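Putative (Helicobacter pylori J99, PDB 4R7K) is of unknown function but belongs to the SRPBCC superfamily, whose helix-grip fold usually encloses a hydrophobic ligand pocket, so it may bind a small apolar molecule. Local coordinates at residues Arg32-Trp37 against Glu136-Trp141; Glu108-Glu113 against Ala122-Asn127; Gly40-Phe45 against Gln156-Gly161; Ser47-Val52 against Arg150-Thr155. One frame throughout, in Å; residues are numbered along the deposited sequence.

How the interactions relate
All four contacts belong to one antiparallel sheet: interactions 2, 3 and 4 join neighbouring strands, and interaction 1 lays the loop before strand 44-53 on strand 136-146. The strands run in the order 44-53, 150-160, 136-146, 118-126, 103-114 and 99-100, so interactions 3 and 4 tie the first to the second while interaction 2 joins the fourth to the fifth. The centre of interaction 1 is about 8 Å from those of interactions 2 and 3, whereas those of interactions 3 and 4 lie about 20 Å apart. Along the chain, interaction 2 is nested inside the loops closed by the other three. Strand 44-53 pairs with one about a hundred residues later, and interactions 3 and 4 also touch the second subunit.

Interaction 1: residues Arg32-Trp37 against Glu136-Trp141; sequences RWPKKW and EVYHAW
Trp33, Pro34 and Trp37 pack around Tyr138, and these aromatic and CH-pi contacts dominate. The Tyr138 ring forms an offset stack with the five-membered ring of Trp37, the centroids 4.7 Å apart and the planes 19° from parallel. The methylene takes part as well: Tyr138 CB stands over the indole face, 3.4 Å from Trp37 CD2. With CG anti to the backbone N (chi1 -173°), the phenol extends away from its strand, and Pro34 CD sits over one face of it, 3.8 Å from the ring centroid. Trp33 arrives obliquely, its CZ3 3.7 Å from Tyr138 CD2.

The three rings form an aromatic cluster where the loop after strand 27-29 packs on the sheet, whose antiparallel strands and long C-terminal helix are consistent with the helix-grip fold of SRPBCC proteins; a 3-10 turn at residues 35-37 brings Trp37 onto strand 136-146.

Polar contacts lie at the margins. Water 1 donates to Arg32 O and is 2.6 Å from Tyr138 OH, joining the phenol to the loop backbone. On the other flank, extended Lys36 reaches across Glu136 in a long salt bridge, NZ to OE1 3.5 Å, while Glu136 OE2 pairs with Arg124. The Glu136 chain also packs on the indole, CG 3.7 Å from Trp37 CH2.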
# COMPACT_ATOMS: atom_id res chain seq x y z
N ARG A 32 -4.70 -24.45 -13.20
CA ARG A 32 -5.06 -24.84 -14.58
C ARG A 32 -5.92 -23.71 -15.16
O ARG A 32 -7.02 -23.47 -14.69
CB ARG A 32 -5.83 -26.14 -14.60
CG ARG A 32 -5.13 -27.31 -13.93
CD ARG A 32 -5.90 -28.62 -14.09
NE ARG A 32 -5.14 -29.73 -13.52
CZ ARG A 32 -5.52 -30.51 -12.51
NH1 ARG A 32 -6.74 -30.40 -11.96
NH2 ARG A 32 -4.69 -31.47 -12.10
N TRP A 33 -5.42 -23.01 -16.18
CA TRP A 33 -6.16 -21.87 -16.77
C TRP A 33 -6.90 -22.20 -18.06
O TRP A 33 -6.33 -22.81 -18.96
CB TRP A 33 -5.19 -20.72 -17.15
CG TRP A 33 -4.45 -20.15 -16.00
CD1 TRP A 33 -3.25 -20.55 -15.58
CD2 TRP A 33 -4.87 -19.09 -15.10
NE1 TRP A 33 -2.86 -19.82 -14.47
CE2 TRP A 33 -3.86 -18.94 -14.14
CE3 TRP A 33 -6.01 -18.30 -15.00
CZ2 TRP A 33 -3.94 -18.01 -13.13
CZ3 TRP A 33 -6.08 -17.37 -14.01
CH2 TRP A 33 -5.06 -17.23 -13.07
N PRO A 34 -8.16 -21.76 -18.18
CA PRO A 34 -8.78 -21.90 -19.47
C PRO A 34 -7.96 -21.04 -20.45
O PRO A 34 -7.35 -20.05 -20.04
CB PRO A 34 -10.21 -21.38 -19.26
CG PRO A 34 -10.43 -21.44 -17.79
CD PRO A 34 -9.09 -21.22 -17.17
N LYS A 35 -7.94 -21.43 -21.73
CA LYS A 35 -7.15 -20.77 -22.76
C LYS A 35 -7.30 -19.25 -22.76
O LYS A 35 -6.33 -18.51 -22.84
CB LYS A 35 -7.55 -21.29 -24.13
CG LYS A 35 -6.71 -20.75 -25.26
CD LYS A 35 -7.33 -21.08 -26.59
CE LYS A 35 -6.47 -20.57 -27.71
NZ LYS A 35 -7.13 -20.92 -28.99
N LYS A 36 -8.55 -18.82 -22.67
CA LYS A 36 -8.93 -17.43 -22.66
C LYS A 36 -8.30 -16.57 -21.55
O LYS A 36 -8.18 -15.35 -21.69
CB LYS A 36 -10.46 -17.42 -22.52
CG LYS A 36 -11.10 -16.10 -22.25
CD LYS A 36 -12.61 -16.25 -22.28
CE LYS A 36 -13.27 -14.93 -21.95
NZ LYS A 36 -14.76 -15.02 -21.92
N TRP A 37 -7.92 -17.20 -20.44
CA TRP A 37 -7.44 -16.50 -19.24
C TRP A 37 -5.96 -16.64 -18.94
O TRP A 37 -5.49 -16.07 -17.93
CB TRP A 37 -8.23 -17.00 -18.04
CG TRP A 37 -9.69 -16.69 -18.16
CD1 TRP A 37 -10.69 -17.57 -18.37
CD2 TRP A 37 -10.28 -15.39 -18.15
NE1 TRP A 37 -11.89 -16.91 -18.47
CE2 TRP A 37 -11.66 -15.56 -18.35
CE3 TRP A 37 -9.78 -14.10 -18.00
CZ2 TRP A 37 -12.56 -14.49 -18.38
CZ3 TRP A 37 -10.68 -13.03 -18.00
CH2 TRP A 37 -12.04 -13.22 -18.21
N GLU A 136 -14.22 -8.31 -16.94
CA GLU A 136 -14.47 -9.74 -16.74
C GLU A 136 -13.19 -10.32 -16.21
O GLU A 136 -12.13 -10.00 -16.72
CB GLU A 136 -14.90 -10.43 -18.04
CG GLU A 136 -15.41 -11.84 -17.85
CD GLU A 136 -15.79 -12.51 -19.16
OE1 GLU A 136 -15.42 -11.99 -20.22
OE2 GLU A 136 -16.43 -13.57 -19.13
N VAL A 137 -13.29 -11.17 -15.17
CA VAL A 137 -12.12 -11.78 -14.54
C VAL A 137 -12.27 -13.30 -14.31
O VAL A 137 -13.39 -13.83 -14.34
CB VAL A 137 -11.80 -11.10 -13.19
CG1 VAL A 137 -11.81 -9.57 -13.35
CG2 VAL A 137 -12.79 -11.49 -12.07
N TYR A 138 -11.15 -13.97 -14.07
CA TYR A 138 -11.12 -15.39 -13.70
C TYR A 138 -10.21 -15.44 -12.49
O TYR A 138 -9.01 -15.14 -12.59
CB TYR A 138 -10.60 -16.23 -14.83
CG TYR A 138 -10.68 -17.74 -14.61
CD1 TYR A 138 -11.82 -18.46 -14.98
CD2 TYR A 138 -9.61 -18.45 -14.11
CE1 TYR A 138 -11.88 -19.84 -14.80
CE2 TYR A 138 -9.69 -19.83 -13.91
CZ TYR A 138 -10.81 -20.51 -14.26
OH TYR A 138 -10.84 -21.89 -14.07
N HIS A 139 -10.76 -15.74 -11.32
CA HIS A 139 -10.01 -15.72 -10.08
C HIS A 139 -9.87 -17.15 -9.57
O HIS A 139 -10.84 -17.81 -9.25
CB HIS A 139 -10.80 -14.92 -9.08
CG HIS A 139 -10.11 -14.68 -7.79
ND1 HIS A 139 -10.56 -13.75 -6.88
CD2 HIS A 139 -8.94 -15.15 -7.29
CE1 HIS A 139 -9.76 -13.74 -5.83
NE2 HIS A 139 -8.77 -14.58 -6.06
N ALA A 140 -8.63 -17.63 -9.51
CA ALA A 140 -8.36 -19.01 -9.18
C ALA A 140 -7.61 -19.11 -7.88
O ALA A 140 -6.84 -18.19 -7.48
CB ALA A 140 -7.57 -19.66 -10.29
N TRP A 141 -7.81 -20.24 -7.24
CA TRP A 141 -7.22 -20.53 -5.97
C TRP A 141 -6.70 -21.93 -5.95
O TRP A 141 -7.33 -22.87 -6.53
CB TRP A 141 -8.28 -20.42 -4.85
CG TRP A 141 -8.92 -19.09 -4.62
CD1 TRP A 141 -9.92 -18.52 -5.36
CD2 TRP A 141 -8.66 -18.18 -3.53
NE1 TRP A 141 -10.29 -17.31 -4.80
CE2 TRP A 141 -9.53 -17.08 -3.69
CE3 TRP A 141 -7.79 -18.20 -2.43
CZ2 TRP A 141 -9.52 -15.99 -2.82
CZ3 TRP A 141 -7.77 -17.10 -1.57
CH2 TRP A 141 -8.64 -16.03 -1.75
O HOH W 1 -8.78 -22.83 -12.72

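Interaction 2: residues Glu108-Glu113 against Ala122-Asn127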
# COMPACT_ATOMS: atom_id res chain seq x y z
N GLU A 108 -19.56 -16.94 -11.17
CA GLU A 108 -19.94 -18.32 -11.36
C GLU A 108 -18.71 -19.22 -11.22
O GLU A 108 -17.70 -18.99 -11.86
CB GLU A 108 -20.62 -18.52 -12.71
CG GLU A 108 -21.04 -19.96 -12.96
CD GLU A 108 -22.02 -20.12 -14.12
OE1 GLU A 108 -23.07 -19.44 -14.13
OE2 GLU A 108 -21.78 -20.97 -14.99
N VAL A 109 -18.79 -20.20 -10.34
CA VAL A 109 -17.69 -21.13 -10.14
C VAL A 109 -17.52 -21.97 -11.39
O VAL A 109 -18.49 -22.51 -11.91
CB VAL A 109 -17.90 -22.03 -8.91
CG1 VAL A 109 -16.72 -22.96 -8.69
CG2 VAL A 109 -18.09 -21.17 -7.69
N GLU A 110 -16.28 -21.99 -11.91
CA GLU A 110 -15.94 -22.74 -13.12
C GLU A 110 -15.01 -23.93 -12.85
O GLU A 110 -14.77 -24.77 -13.72
CB GLU A 110 -15.37 -21.79 -14.19
CG GLU A 110 -16.42 -20.82 -14.78
CD GLU A 110 -16.05 -20.22 -16.12
OE1 GLU A 110 -14.86 -20.25 -16.52
OE2 GLU A 110 -16.96 -19.72 -16.81
N GLU A 111 -14.48 -24.01 -11.63
CA GLU A 111 -13.58 -25.10 -11.28
C GLU A 111 -13.71 -25.41 -9.83
O GLU A 111 -13.62 -24.51 -8.99
CB GLU A 111 -12.12 -24.75 -11.57
CG GLU A 111 -11.14 -25.84 -11.14
CD GLU A 111 -9.71 -25.37 -11.16
OE1 GLU A 111 -9.48 -24.28 -10.58
OE2 GLU A 111 -8.83 -26.10 -11.71
N PHE A 112 -13.92 -26.67 -9.52
CA PHE A 112 -13.97 -27.11 -8.14
C PHE A 112 -13.52 -28.56 -8.04
O PHE A 112 -14.19 -29.48 -8.53
CB PHE A 112 -15.38 -26.98 -7.52
CG PHE A 112 -15.43 -27.51 -6.12
CD1 PHE A 112 -14.95 -26.76 -5.08
CD2 PHE A 112 -15.90 -28.78 -5.86
CE1 PHE A 112 -14.93 -27.25 -3.80
CE2 PHE A 112 -15.90 -29.28 -4.57
CZ PHE A 112 -15.40 -28.51 -3.55
N GLU A 113 -12.37 -28.76 -7.42
CA GLU A 113 -11.83 -30.10 -7.24
C GLU A 113 -11.19 -30.13 -5.86
O GLU A 113 -10.18 -29.47 -5.61
CB GLU A 113 -10.82 -30.42 -8.32
CG GLU A 113 -10.30 -31.85 -8.23
CD GLU A 113 -9.42 -32.25 -9.41
OE1 GLU A 113 -9.39 -33.45 -9.76
OE2 GLU A 113 -8.78 -31.36 -10.01
N ALA A 122 -12.05 -22.04 -8.69
CA ALA A 122 -11.98 -20.82 -9.48
C ALA A 122 -13.36 -20.36 -9.89
O ALA A 122 -14.26 -21.18 -10.09
CB ALA A 122 -11.10 -21.01 -10.71
N TRP A 123 -13.53 -19.04 -10.00
CA TRP A 123 -14.75 -18.45 -10.52
C TRP A 123 -14.46 -17.38 -11.55
O TRP A 123 -13.40 -16.68 -11.51
CB TRP A 123 -15.61 -17.86 -9.42
CG TRP A 123 -14.99 -16.74 -8.61
CD1 TRP A 123 -14.90 -15.43 -8.97
CD2 TRP A 123 -14.48 -16.84 -7.28
NE1 TRP A 123 -14.32 -14.72 -7.97
CE2 TRP A 123 -14.08 -15.55 -6.90
CE3 TRP A 123 -14.33 -17.89 -6.38
CZ2 TRP A 123 -13.47 -15.29 -5.67
CZ3 TRP A 123 -13.74 -17.63 -5.14
CH2 TRP A 123 -13.34 -16.34 -4.79
N ARG A 124 -15.40 -17.26 -12.49
CA ARG A 124 -15.40 -16.19 -13.46
C ARG A 124 -16.25 -15.11 -12.83
O ARG A 124 -17.29 -15.40 -12.22
CB ARG A 124 -15.95 -16.65 -14.80
CG ARG A 124 -15.85 -15.59 -15.91
CD ARG A 124 -16.25 -16.15 -17.26
NE ARG A 124 -17.58 -16.74 -17.23
CZ ARG A 124 -18.71 -16.08 -17.49
NH1 ARG A 124 -19.87 -16.71 -17.41
NH2 ARG A 124 -18.69 -14.79 -17.81
N GLY A 125 -15.82 -13.88 -12.93
CA GLY A 125 -16.55 -12.76 -12.36
C GLY A 125 -16.70 -11.68 -13.40
O GLY A 125 -15.89 -11.59 -14.31
N TRP A 126 -17.75 -10.87 -13.27
CA TRP A 126 -18.02 -9.81 -14.21
C TRP A 126 -18.92 -8.76 -13.58
O TRP A 126 -19.56 -8.98 -12.53
CB TRP A 126 -18.71 -10.35 -15.47
CG TRP A 126 -20.08 -11.03 -15.24
CD1 TRP A 126 -21.31 -10.46 -15.37
CD2 TRP A 126 -20.30 -12.39 -14.88
NE1 TRP A 126 -22.29 -11.39 -15.08
CE2 TRP A 126 -21.69 -12.58 -14.78
CE3 TRP A 126 -19.45 -13.47 -14.60
CZ2 TRP A 126 -22.25 -13.80 -14.42
CZ3 TRP A 126 -20.01 -14.68 -14.25
CH2 TRP A 126 -21.40 -14.84 -14.16
N ASN A 127 -18.96 -7.60 -14.21
CA ASN A 127 -19.87 -6.54 -13.77
C ASN A 127 -20.94 -6.42 -14.84
O ASN A 127 -20.83 -7.01 -15.91
CB ASN A 127 -19.15 -5.21 -13.51
CG ASN A 127 -18.40 -4.68 -14.73
OD1 ASN A 127 -18.62 -5.13 -15.86
ND2 ASN A 127 -17.52 -3.71 -14.51
O HOH W 2 -19.66 -19.19 -16.10
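Ala122 O accepts two backbone hydrogen bonds from consecutive residues, at 2.8 Å from Glu110 N and 3.2 Å from Glu111 N, both donors reaching it from the same face of the carbonyl plane. The return bond runs from Ala122 N to Glu111 O. Further along, Glu108 and Arg124 exchange a reciprocal pair of bonds, and between these rungs Val109 and Trp123 form a non-hydrogen-bonded pair with CA atoms only 4.0 Å apart.

Two residues opposite one define a classic beta bulge. It lies in the hairpin of strands 103-114 and 118-126, where it shifts the register by one residue and lets Glu110 turn its carboxylate toward Arg124. There Arg124 NE donates to Glu110 OE2 at 3.1 Å in a salt bridge; the oxygen lies close to the guanidinium plane, yet the nitrogen approaches from above the carboxylate plane, the two groups being turned 51° apart. The Arg124 chain bends at chi3 (56°) to reach it. Water 2 braces the pair, donating to Glu110 OE2 and accepting from Arg124 NH1 at 2.8 Å.

In the next shell, Trp126 CZ3 lies over one guanidinium face, and Trp126 CH2 also meets Glu108 CB at 4.0 Å. Arg124 NH2 is held by a salt bridge to Glu136 on the neighbouring strand, while Tyr138 packs against Glu110, Glu111 and Ala122. On the other sheet face, Trp123 meets the rings of His139 and Phe96 edge-to-face.

Interaction 3: residues Gly40-Phe45 against Gln156-Gly161; sequences GETDNF and QESQSG
Asn44 and Gln159 form the tight centre of this contact, joined through both backbone and side chains. Gln159 O receives Asp43 N at 2.8 Å and Asn44 N at a longer 3.2 Å; Gln159 N returns a bond to Asn44 O. The two side chains lie alongside each other and point the same way. Asn44 ND2 donates to Gln159 OE1 at 2.8 Å in a nearly straight bond, but from above the acceptor's carbonyl plane, the two amides being turned 60° apart. At the other end of that amide, Gln159 NE2 donates to Glu157 OE1 at 2.7 Å, so both ends of the Gln159 amide are held and its rotation is fixed. Met175 and Ala164 of the flanking helices pack against Gln159. Thr42 packs closely too, its OG1 2.8 Å from Ser158 OG, which also bonds to Trp37 O.

Asp43 and Asn44 opposite Gln159 make a classic beta bulge at the start of strand 44-53, just where strand 150-160 gives way to helix 162-169. Gly161 is the N-cap residue of that helix, and its N donates almost straight to Asp43 OD2 at 2.9 Å, joining the loop to the strand-helix junction.

The solvent side is looser. There water 3 donates to Asp43 OD2 and lies 2.6 Å from Ser160 OG, bridging the partly exposed end. At the far end Phe45 turns a ring edge to Gln156, CZ 3.8 Å from NE2, and both residues are covered by Glu49 of the second subunit.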
# COMPACT_ATOMS: atom_id res chain seq x y z
N GLY A 40 -0.68 -13.44 -19.02
CA GLY A 40 0.08 -12.79 -20.09
C GLY A 40 -0.72 -12.63 -21.36
O GLY A 40 -0.30 -11.89 -22.24
N GLU A 41 -1.83 -13.35 -21.49
CA GLU A 41 -2.70 -13.22 -22.69
C GLU A 41 -3.90 -12.28 -22.43
O GLU A 41 -4.71 -12.10 -23.31
CB GLU A 41 -3.21 -14.58 -23.15
CG GLU A 41 -2.10 -15.59 -23.47
CD GLU A 41 -1.38 -15.28 -24.77
OE1 GLU A 41 -1.94 -14.50 -25.57
OE2 GLU A 41 -0.26 -15.82 -24.99
N THR A 42 -4.02 -11.73 -21.23
CA THR A 42 -5.12 -10.83 -20.88
C THR A 42 -4.59 -9.41 -20.55
O THR A 42 -3.46 -9.04 -20.94
CB THR A 42 -5.98 -11.40 -19.76
OG1 THR A 42 -5.18 -11.55 -18.59
CG2 THR A 42 -6.55 -12.75 -20.15
N ASP A 43 -5.37 -8.62 -19.83
CA ASP A 43 -5.05 -7.20 -19.60
C ASP A 43 -4.42 -6.93 -18.25
O ASP A 43 -3.78 -5.91 -18.07
CB ASP A 43 -6.32 -6.37 -19.79
CG ASP A 43 -6.82 -6.40 -21.25
OD1 ASP A 43 -6.00 -6.18 -22.16
OD2 ASP A 43 -8.04 -6.66 -21.48
N ASN A 44 -4.60 -7.86 -17.31
CA ASN A 44 -3.97 -7.75 -16.01
C ASN A 44 -3.87 -9.15 -15.40
O ASN A 44 -4.76 -10.00 -15.62
CB ASN A 44 -4.77 -6.81 -15.11
CG ASN A 44 -4.04 -6.42 -13.83
OD1 ASN A 44 -2.80 -6.35 -13.79
ND2 ASN A 44 -4.80 -6.10 -12.80
N PHE A 45 -2.78 -9.36 -14.65
CA PHE A 45 -2.49 -10.59 -13.98
C PHE A 45 -1.98 -10.25 -12.59
O PHE A 45 -1.10 -9.41 -12.42
CB PHE A 45 -1.48 -11.41 -14.78
CG PHE A 45 -0.98 -12.63 -14.04
CD1 PHE A 45 -1.84 -13.66 -13.72
CD2 PHE A 45 0.35 -12.71 -13.65
CE1 PHE A 45 -1.39 -14.78 -13.05
CE2 PHE A 45 0.80 -13.82 -12.94
CZ PHE A 45 -0.06 -14.86 -12.66
N GLN A 156 -4.52 -16.37 -7.80
CA GLN A 156 -4.14 -15.67 -9.02
C GLN A 156 -5.36 -15.27 -9.77
O GLN A 156 -6.33 -16.02 -9.80
CB GLN A 156 -3.25 -16.54 -9.90
CG GLN A 156 -1.97 -16.98 -9.25
CD GLN A 156 -1.06 -17.80 -10.15
OE1 GLN A 156 -1.50 -18.64 -10.94
NE2 GLN A 156 0.22 -17.56 -10.02
N GLU A 157 -5.35 -14.06 -10.34
CA GLU A 157 -6.48 -13.57 -11.09
C GLU A 157 -6.00 -12.98 -12.41
O GLU A 157 -4.99 -12.23 -12.46
CB GLU A 157 -7.24 -12.47 -10.31
CG GLU A 157 -8.46 -11.92 -11.03
CD GLU A 157 -9.38 -11.06 -10.15
OE1 GLU A 157 -9.85 -10.02 -10.64
OE2 GLU A 157 -9.62 -11.38 -8.96
N SER A 158 -6.76 -13.28 -13.45
CA SER A 158 -6.53 -12.80 -14.81
C SER A 158 -7.76 -11.97 -15.15
O SER A 158 -8.91 -12.42 -14.94
CB SER A 158 -6.39 -14.03 -15.74
OG SER A 158 -6.18 -13.66 -17.09
N GLN A 159 -7.55 -10.79 -15.73
CA GLN A 159 -8.61 -9.84 -15.97
C GLN A 159 -8.58 -9.33 -17.42
O GLN A 159 -7.50 -9.09 -18.00
CB GLN A 159 -8.45 -8.63 -15.05
CG GLN A 159 -8.32 -8.92 -13.57
CD GLN A 159 -8.19 -7.64 -12.71
OE1 GLN A 159 -7.55 -6.68 -13.11
NE2 GLN A 159 -8.78 -7.66 -11.53
N SER A 160 -9.77 -9.13 -17.97
CA SER A 160 -9.91 -8.60 -19.32
C SER A 160 -10.90 -7.42 -19.36
O SER A 160 -11.96 -7.46 -18.73
CB SER A 160 -10.38 -9.69 -20.28
OG SER A 160 -9.39 -10.71 -20.37
N GLY A 161 -10.56 -6.42 -20.16
CA GLY A 161 -11.40 -5.24 -20.33
C GLY A 161 -10.59 -3.99 -20.13
O GLY A 161 -9.46 -4.05 -19.62
O HOH W 3 -8.09 -9.55 -22.29

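Interaction 4: residues Ser47-Val52 against Arg150-Thr155; sequences SNEVIV and RVRILT
Strands 47-52 and 150-155 run antiparallel at 172°, with reciprocal N-H...O bonds at the pairs Asn48-Thr155, Val50-Ile153 and Val52-Val151. CA-H...O contacts lie between them, such as Glu49 CA to Ile153 O at 3.3 Å.

On one face, Arg152 NE donates to Glu49 OE2 at 2.6 Å in a short salt bridge. Both chains are extended, and Glu49 CG lies anti to the backbone N (chi1 -177°), which carries the carboxylate diagonally toward Arg152. The oxygen sits near the guanidinium plane, but the two planes are turned 54° apart. Water 5 spans the same pair, donating to Glu49 OE1 and accepting from Arg152 NH2. Outside the pair, Arg152 NH1 has a salt bridge to Glu144 and Glu49 OE1 bonds to Ser47 of the second subunit.

This is the edge pair of the sheet, with strand 44-53 outermost within the chain. Its other face lies against helix 174-190. There Val50 and Ile153 stand side by side, Val50 CG2 3.8 Å from Ile153 CB, and Thr155 CG2 meets Asn48 CB at 4.1 Å. Water 4 donates to Asn48 OD1 at 2.7 Å and to Thr155 O, while Asn48 ND2 bonds to Gln180 and Leu176 O on the helix.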
# COMPACT_ATOMS: atom_id res chain seq x y z
N SER A 47 -0.80 -12.09 -8.79
CA SER A 47 -0.42 -13.31 -8.09
C SER A 47 -0.02 -13.01 -6.65
O SER A 47 0.80 -12.11 -6.39
CB SER A 47 0.74 -14.00 -8.85
OG SER A 47 1.10 -15.23 -8.24
N ASN A 48 -0.63 -13.75 -5.72
CA ASN A 48 -0.32 -13.68 -4.33
C ASN A 48 -0.20 -15.11 -3.76
O ASN A 48 -0.91 -16.03 -4.19
CB ASN A 48 -1.44 -12.94 -3.58
CG ASN A 48 -1.59 -11.51 -4.03
OD1 ASN A 48 -2.24 -11.22 -5.03
ND2 ASN A 48 -1.04 -10.60 -3.28
N GLU A 49 0.63 -15.28 -2.73
CA GLU A 49 0.85 -16.55 -2.14
C GLU A 49 1.40 -16.43 -0.70
O GLU A 49 2.23 -15.57 -0.40
CB GLU A 49 1.89 -17.29 -2.97
CG GLU A 49 2.19 -18.67 -2.54
CD GLU A 49 3.37 -19.28 -3.29
OE1 GLU A 49 4.12 -18.55 -3.98
OE2 GLU A 49 3.55 -20.52 -3.20
N VAL A 50 0.88 -17.29 0.17
CA VAL A 50 1.36 -17.44 1.54
C VAL A 50 1.66 -18.92 1.79
O VAL A 50 1.07 -19.80 1.18
CB VAL A 50 0.39 -16.93 2.58
CG1 VAL A 50 0.29 -15.39 2.52
CG2 VAL A 50 -0.95 -17.60 2.46
N ILE A 51 2.59 -19.18 2.70
CA ILE A 51 2.90 -20.54 3.10
C ILE A 51 3.06 -20.40 4.57
O ILE A 51 3.92 -19.63 5.04
CB ILE A 51 4.15 -21.10 2.44
CG1 ILE A 51 3.89 -21.30 0.93
CG2 ILE A 51 4.53 -22.44 3.07
CD1 ILE A 51 5.12 -21.70 0.13
N VAL A 52 2.20 -21.12 5.29
CA VAL A 52 2.12 -21.00 6.73
C VAL A 52 2.18 -22.34 7.46
O VAL A 52 1.49 -23.32 7.11
CB VAL A 52 0.80 -20.31 7.13
CG1 VAL A 52 0.80 -20.00 8.64
CG2 VAL A 52 0.60 -19.04 6.32
N ARG A 150 2.73 -27.56 6.89
CA ARG A 150 2.58 -26.23 6.32
C ARG A 150 1.47 -26.27 5.29
O ARG A 150 1.23 -27.30 4.67
CB ARG A 150 3.88 -25.79 5.62
CG ARG A 150 5.11 -25.66 6.51
CD ARG A 150 6.31 -25.30 5.63
NE ARG A 150 6.61 -26.37 4.70
CZ ARG A 150 7.08 -26.19 3.47
NH1 ARG A 150 7.27 -24.98 2.99
NH2 ARG A 150 7.32 -27.23 2.69
N VAL A 151 0.77 -25.16 5.13
CA VAL A 151 -0.27 -25.06 4.12
C VAL A 151 0.07 -23.89 3.22
O VAL A 151 0.47 -22.81 3.71
CB VAL A 151 -1.65 -24.86 4.76
CG1 VAL A 151 -2.68 -24.42 3.75
CG2 VAL A 151 -2.09 -26.13 5.48
N ARG A 152 -0.03 -24.12 1.91
CA ARG A 152 0.14 -23.11 0.90
C ARG A 152 -1.19 -22.63 0.36
O ARG A 152 -2.10 -23.43 0.11
CB ARG A 152 0.94 -23.68 -0.27
CG ARG A 152 1.10 -22.76 -1.47
CD ARG A 152 1.82 -23.53 -2.57
NE ARG A 152 2.19 -22.72 -3.75
CZ ARG A 152 2.20 -23.16 -5.00
NH1 ARG A 152 1.79 -24.38 -5.28
NH2 ARG A 152 2.59 -22.36 -5.98
N ILE A 153 -1.33 -21.31 0.24
CA ILE A 153 -2.50 -20.70 -0.36
C ILE A 153 -2.02 -19.81 -1.51
O ILE A 153 -1.36 -18.79 -1.29
CB ILE A 153 -3.35 -19.87 0.63
CG1 ILE A 153 -3.63 -20.64 1.89
CG2 ILE A 153 -4.65 -19.45 -0.05
CD1 ILE A 153 -4.27 -19.84 3.02
N LEU A 154 -2.36 -20.19 -2.73
CA LEU A 154 -1.99 -19.46 -3.92
C LEU A 154 -3.25 -18.95 -4.53
O LEU A 154 -4.18 -19.74 -4.76
CB LEU A 154 -1.32 -20.39 -4.94
CG LEU A 154 -1.00 -19.80 -6.34
CD1 LEU A 154 0.12 -18.79 -6.30
CD2 LEU A 154 -0.61 -20.91 -7.30
N THR A 155 -3.30 -17.63 -4.78
CA THR A 155 -4.40 -17.07 -5.48
C THR A 155 -3.91 -16.17 -6.65
O THR A 155 -3.02 -15.31 -6.49
CB THR A 155 -5.41 -16.38 -4.56
OG1 THR A 155 -6.61 -16.13 -5.30
CG2 THR A 155 -4.86 -15.07 -4.02
O HOH W 4 -4.05 -12.53 -6.52
O HOH W 5 4.40 -19.86 -6.51